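Local coordinates for protein alcohol dehydrogenase, zinc-containing (Thermotoga maritima, PDB 3IP1) that catalyses the NAD(+)-dependent, zinc-requiring oxidation of scyllo-inosose to 3-dehydro-scyllo-inosose, probably as a step in myo-inositol breakdown, at residues Ala5-Ala10 with Phe91-Leu95; Val62-Ile67 with Gly159-Glu163. One frame throughout, in Å; residues are numbered along the deposited sequence.

Both contacts are largely buried, and their centres lie about 13 Å apart on the same side of the chain's centre. Contact 1 joins strand 3-12 to the short strand 93-94 by ladder bonds, with Arg7, His9 and the buried Thr94 on one face and aliphatic and aromatic side chains on the other. In contact 2 the side chains that meet are apolar or a cysteine, packed among backbone carbonyls: the loop 159-163 lies against strand 57-66 with one backbone hydrogen bond, near the strand end that leads to the zinc ligand Cys68. That loop also ties the two together, through probable hydrogen bonds from Val6 N to Phe161 O and from Gly159 N to Thr94 O, each 2.8 Å.

Contact 1: residues Ala5-Ala10 with Phe91-Leu95; sequences AVRLHA and FPVTL
Leu8 and Val93 form a hydrogen-bonded antiparallel pair: Leu8 N gives a bond to Val93 O (2.9 Å), and the return bond from Val93 N to Leu8 O is weak. Leu95 N gives another to Val6 O (3.0 Å), and CA-H...O contacts from Arg7, Pro92 and Thr94 fill in between. The polar side chains come next. Arg7 turns CG beside its own backbone N (chi1 -53°) and bends at chi3, which lays the chain across Thr94 at about a right angle; NE then bonds Thr94 OG1 at 3.1 Å, with the hydroxyl close to the guanidinium plane. One guanidinium face lies over Val93 N, and NH1 makes a salt bridge to Asp158, which also accepts a bond from Thr94 N. Here strand 93-94 pairs with strand 3-12 of the antiparallel sheet, just ahead of the metal ligands His97 and Glu98. Two CH-pi contacts and an aliphatic one follow. Leu8 CD2 sits over the centre of the Phe91 ring, 3.4 Å from the centroid, while Leu8 CB meets Leu95 CD1. A cis peptide precedes Pro92, whose CB lies over one face of the His9 imidazole, 3.7 Å from its centroid; His9 NE2 is hydrogen-bonded to Glu45.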
loop_
_atom_site.group_PDB
_atom_site.type_symbol
_atom_site.label_atom_id
_atom_site.label_comp_id
_atom_site.label_asym_id
_atom_site.label_seq_id
_atom_site.Cartn_x
_atom_site.Cartn_y
_atom_site.Cartn_z
ATOM N N ALA A 5 -20.284 -3.724 41.787
ATOM C CA ALA A 5 -19.260 -3.399 40.794
ATOM C C ALA A 5 -18.083 -2.720 41.480
ATOM O O ALA A 5 -18.251 -2.093 42.527
ATOM C CB ALA A 5 -19.828 -2.488 39.699
ATOM N N VAL A 6 -16.909 -2.823 40.856
ATOM C CA VAL A 6 -15.676 -2.189 41.323
ATOM C C VAL A 6 -15.603 -0.759 40.756
ATOM O O VAL A 6 -15.426 -0.567 39.533
ATOM C CB VAL A 6 -14.469 -3.027 40.890
ATOM C CG1 VAL A 6 -13.175 -2.359 41.257
ATOM C CG2 VAL A 6 -14.556 -4.459 41.490
ATOM N N ARG A 7 -15.746 0.238 41.640
ATOM C CA ARG A 7 -15.784 1.642 41.228
ATOM C C ARG A 7 -14.636 2.471 41.808
ATOM O O ARG A 7 -14.193 2.239 42.942
ATOM C CB ARG A 7 -17.132 2.285 41.565
ATOM C CG ARG A 7 -18.342 1.509 41.029
ATOM C CD ARG A 7 -19.576 2.409 40.915
ATOM N NE ARG A 7 -19.644 3.082 39.622
ATOM C CZ ARG A 7 -20.127 4.303 39.432
ATOM N NH1 ARG A 7 -20.152 4.818 38.216
ATOM N NH2 ARG A 7 -20.572 5.017 40.452
ATOM N N LEU A 8 -14.151 3.421 41.014
ATOM C CA LEU A 8 -13.106 4.347 41.452
ATOM C C LEU A 8 -13.699 5.724 41.736
ATOM O O LEU A 8 -14.343 6.317 40.884
ATOM C CB LEU A 8 -11.972 4.460 40.413
ATOM C CG LEU A 8 -10.670 5.206 40.790
ATOM C CD1 LEU A 8 -9.460 4.642 40.044
ATOM C CD2 LEU A 8 -10.744 6.731 40.584
ATOM N N HIS A 9 -13.456 6.227 42.941
ATOM C CA HIS A 9 -13.831 7.585 43.305
ATOM C C HIS A 9 -12.564 8.399 43.491
ATOM O O HIS A 9 -11.557 7.880 43.956
ATOM C CB HIS A 9 -14.654 7.575 44.607
ATOM C CG HIS A 9 -15.992 6.920 44.454
ATOM N ND1 HIS A 9 -17.160 7.640 44.301
ATOM C CD2 HIS A 9 -16.341 5.612 44.384
ATOM C CE1 HIS A 9 -18.171 6.804 44.146
ATOM N NE2 HIS A 9 -17.701 5.568 44.190
ATOM N N ALA A 10 -12.602 9.665 43.101
ATOM C CA ALA A 10 -11.469 10.542 43.325
ATOM C C ALA A 10 -11.972 11.957 43.533
ATOM O O ALA A 10 -13.124 12.253 43.226
ATOM C CB ALA A 10 -10.494 10.485 42.148
ATOM N N PHE A 91 -14.784 10.404 36.649
ATOM C CA PHE A 91 -15.049 9.733 37.936
ATOM C C PHE A 91 -16.272 10.302 38.673
ATOM O O PHE A 91 -16.528 11.510 38.602
ATOM C CB PHE A 91 -13.809 9.812 38.845
ATOM C CG PHE A 91 -12.563 9.152 38.262
ATOM C CD1 PHE A 91 -12.644 7.951 37.557
ATOM C CD2 PHE A 91 -11.304 9.731 38.452
ATOM C CE1 PHE A 91 -11.517 7.359 37.031
ATOM C CE2 PHE A 91 -10.159 9.141 37.938
ATOM C CZ PHE A 91 -10.261 7.940 37.233
ATOM N N PRO A 92 -17.004 9.456 39.426
ATOM C CA PRO A 92 -16.735 8.026 39.675
ATOM C C PRO A 92 -17.093 7.167 38.463
ATOM O O PRO A 92 -17.893 7.585 37.629
ATOM C CB PRO A 92 -17.648 7.691 40.861
ATOM C CG PRO A 92 -18.763 8.705 40.781
ATOM C CD PRO A 92 -18.125 9.963 40.249
ATOM N N VAL A 93 -16.488 5.991 38.361
ATOM C CA VAL A 93 -16.735 5.099 37.217
ATOM C C VAL A 93 -16.473 3.667 37.649
ATOM O O VAL A 93 -15.624 3.420 38.517
ATOM C CB VAL A 93 -15.815 5.482 36.004
ATOM C CG1 VAL A 93 -14.367 4.960 36.194
ATOM C CG2 VAL A 93 -16.407 5.000 34.685
ATOM N N THR A 94 -17.207 2.730 37.061
ATOM C CA THR A 94 -16.863 1.311 37.182
ATOM C C THR A 94 -15.700 1.020 36.267
ATOM O O THR A 94 -15.755 1.301 35.056
ATOM C CB THR A 94 -18.063 0.394 36.838
ATOM O OG1 THR A 94 -19.125 0.657 37.764
ATOM C CG2 THR A 94 -17.686 -1.101 36.912
ATOM N N LEU A 95 -14.648 0.461 36.848
ATOM C CA LEU A 95 -13.449 0.126 36.094
ATOM C C LEU A 95 -13.614 -1.204 35.349
ATOM O O LEU A 95 -14.584 -1.937 35.574
ATOM C CB LEU A 95 -12.224 0.080 37.024
ATOM C CG LEU A 95 -11.821 1.378 37.743
ATOM C CD1 LEU A 95 -10.779 1.027 38.790
ATOM C CD2 LEU A 95 -11.271 2.451 36.757
#

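Contact 2: residues Val62-Ile67 with Gly159-Glu163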
loop_
_atom_site.group_PDB
_atom_site.type_symbol
_atom_site.label_atom_id
_atom_site.label_comp_id
_atom_site.label_asym_id
_atom_site.label_seq_id
_atom_site.Cartn_x
_atom_site.Cartn_y
_atom_site.Cartn_z
ATOM N N VAL A 62 -20.996 -10.437 32.831
ATOM C CA VAL A 62 -19.530 -10.552 32.735
ATOM C C VAL A 62 -19.043 -11.912 33.224
ATOM O O VAL A 62 -19.448 -12.403 34.281
ATOM C CB VAL A 62 -18.776 -9.406 33.497
ATOM C CG1 VAL A 62 -17.266 -9.483 33.282
ATOM C CG2 VAL A 62 -19.300 -8.022 33.098
ATOM N N LYS A 63 -18.168 -12.532 32.448
ATOM C CA LYS A 63 -17.506 -13.741 32.904
ATOM C C LYS A 63 -16.074 -13.487 33.349
ATOM O O LYS A 63 -15.625 -14.052 34.340
ATOM C CB LYS A 63 -17.534 -14.794 31.810
ATOM C CG LYS A 63 -18.880 -15.452 31.626
ATOM C CD LYS A 63 -19.011 -16.684 32.517
ATOM C CE LYS A 63 -19.955 -16.423 33.687
ATOM N NZ LYS A 63 -20.232 -17.668 34.497
ATOM N N ALA A 64 -15.346 -12.647 32.620
ATOM C CA ALA A 64 -13.957 -12.381 32.974
ATOM C C ALA A 64 -13.586 -10.955 32.619
ATOM O O ALA A 64 -14.124 -10.396 31.664
ATOM C CB ALA A 64 -13.011 -13.385 32.285
ATOM N N CYS A 65 -12.667 -10.373 33.386
ATOM C CA CYS A 65 -12.173 -9.019 33.124
ATOM C C CYS A 65 -10.724 -8.863 33.593
ATOM O O CYS A 65 -10.411 -9.051 34.774
ATOM C CB CYS A 65 -13.054 -7.964 33.792
ATOM S SG CYS A 65 -12.704 -6.291 33.152
ATOM N N GLY A 66 -9.844 -8.513 32.661
ATOM C CA GLY A 66 -8.426 -8.321 32.980
ATOM C C GLY A 66 -8.164 -6.968 33.593
ATOM O O GLY A 66 -8.770 -5.961 33.192
ATOM N N ILE A 67 -7.275 -6.944 34.583
ATOM C CA ILE A 67 -6.756 -5.680 35.104
ATOM C C ILE A 67 -5.666 -5.200 34.146
ATOM O O ILE A 67 -4.678 -5.888 33.938
ATOM C CB ILE A 67 -6.162 -5.841 36.542
ATOM C CG1 ILE A 67 -7.228 -6.402 37.500
ATOM C CG2 ILE A 67 -5.552 -4.526 37.037
ATOM C CD1 ILE A 67 -6.768 -6.659 38.962
ATOM N N GLY A 159 -17.699 0.282 33.279
ATOM C CA GLY A 159 -17.015 -0.840 32.676
ATOM C C GLY A 159 -17.374 -2.193 33.260
ATOM O O GLY A 159 -18.468 -2.378 33.813
ATOM N N ALA A 160 -16.443 -3.142 33.154
ATOM C CA ALA A 160 -16.787 -4.558 33.293
ATOM C C ALA A 160 -16.312 -5.289 34.544
ATOM O O ALA A 160 -16.505 -6.499 34.636
ATOM C CB ALA A 160 -16.382 -5.322 32.028
ATOM N N PHE A 161 -15.705 -4.585 35.507
ATOM C CA PHE A 161 -15.460 -5.167 36.844
ATOM C C PHE A 161 -16.790 -5.136 37.601
ATOM O O PHE A 161 -16.985 -4.361 38.543
ATOM C CB PHE A 161 -14.364 -4.437 37.621
ATOM C CG PHE A 161 -12.965 -4.697 37.113
ATOM C CD1 PHE A 161 -12.523 -5.991 36.854
ATOM C CD2 PHE A 161 -12.072 -3.648 36.946
ATOM C CE1 PHE A 161 -11.210 -6.225 36.411
ATOM C CE2 PHE A 161 -10.754 -3.879 36.479
ATOM C CZ PHE A 161 -10.341 -5.174 36.213
ATOM N N ALA A 162 -17.710 -5.978 37.154
ATOM C CA ALA A 162 -19.096 -5.865 37.532
ATOM C C ALA A 162 -19.709 -7.202 37.237
ATOM O O ALA A 162 -19.065 -8.062 36.614
ATOM C CB ALA A 162 -19.794 -4.760 36.704
ATOM N N GLU A 163 -20.949 -7.381 37.679
ATOM C CA GLU A 163 -21.694 -8.590 37.359
ATOM C C GLU A 163 -22.336 -8.453 35.975
ATOM O O GLU A 163 -22.464 -9.437 35.254
ATOM C CB GLU A 163 -22.771 -8.853 38.413
ATOM C CG GLU A 163 -22.220 -9.016 39.825
ATOM C CD GLU A 163 -23.325 -9.179 40.851
ATOM O OE1 GLU A 163 -23.899 -10.288 40.929
ATOM O OE2 GLU A 163 -23.613 -8.201 41.579
#
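Phe161 reaches across to Cys65, Gly66 and Ile67, although its CB starts out pointing away from them. With CG beside the backbone N (chi1 -73°), the ring swings back to the strand. CD1 is the first ring atom to arrive, 3.7 Å from Cys65 CB. Next along, CE1 approaches Cys65 O at 3.4 Å, and at the tip CZ meets Gly66 O and, at 3.6 Å, Ile67 CG1. Cys65 SG lies over one ring face, offset toward the rim and 3.9 Å from the centroid, a sulfur-aromatic contact. With an alanine here, the cysteine sulfur and Ile67 CG1 would probably lose their aromatic partner and a gap would open between loop and strand. The backbone makes an inverse gamma turn centred on Phe161, in the loop that leads into strand 164-168 of the GroES-like domain; Ile376 and Met394 also touch this side chain. At the start of the turn, Ala160 CB packs against Cys65 SG at 4.0 Å and against Val62 CG2. At its other end, Val62 CB approaches Ala162 O at 3.4 Å, and Val62 N gives a hydrogen bond to Glu163 O (3.0 Å), coming in above the carbonyl plane.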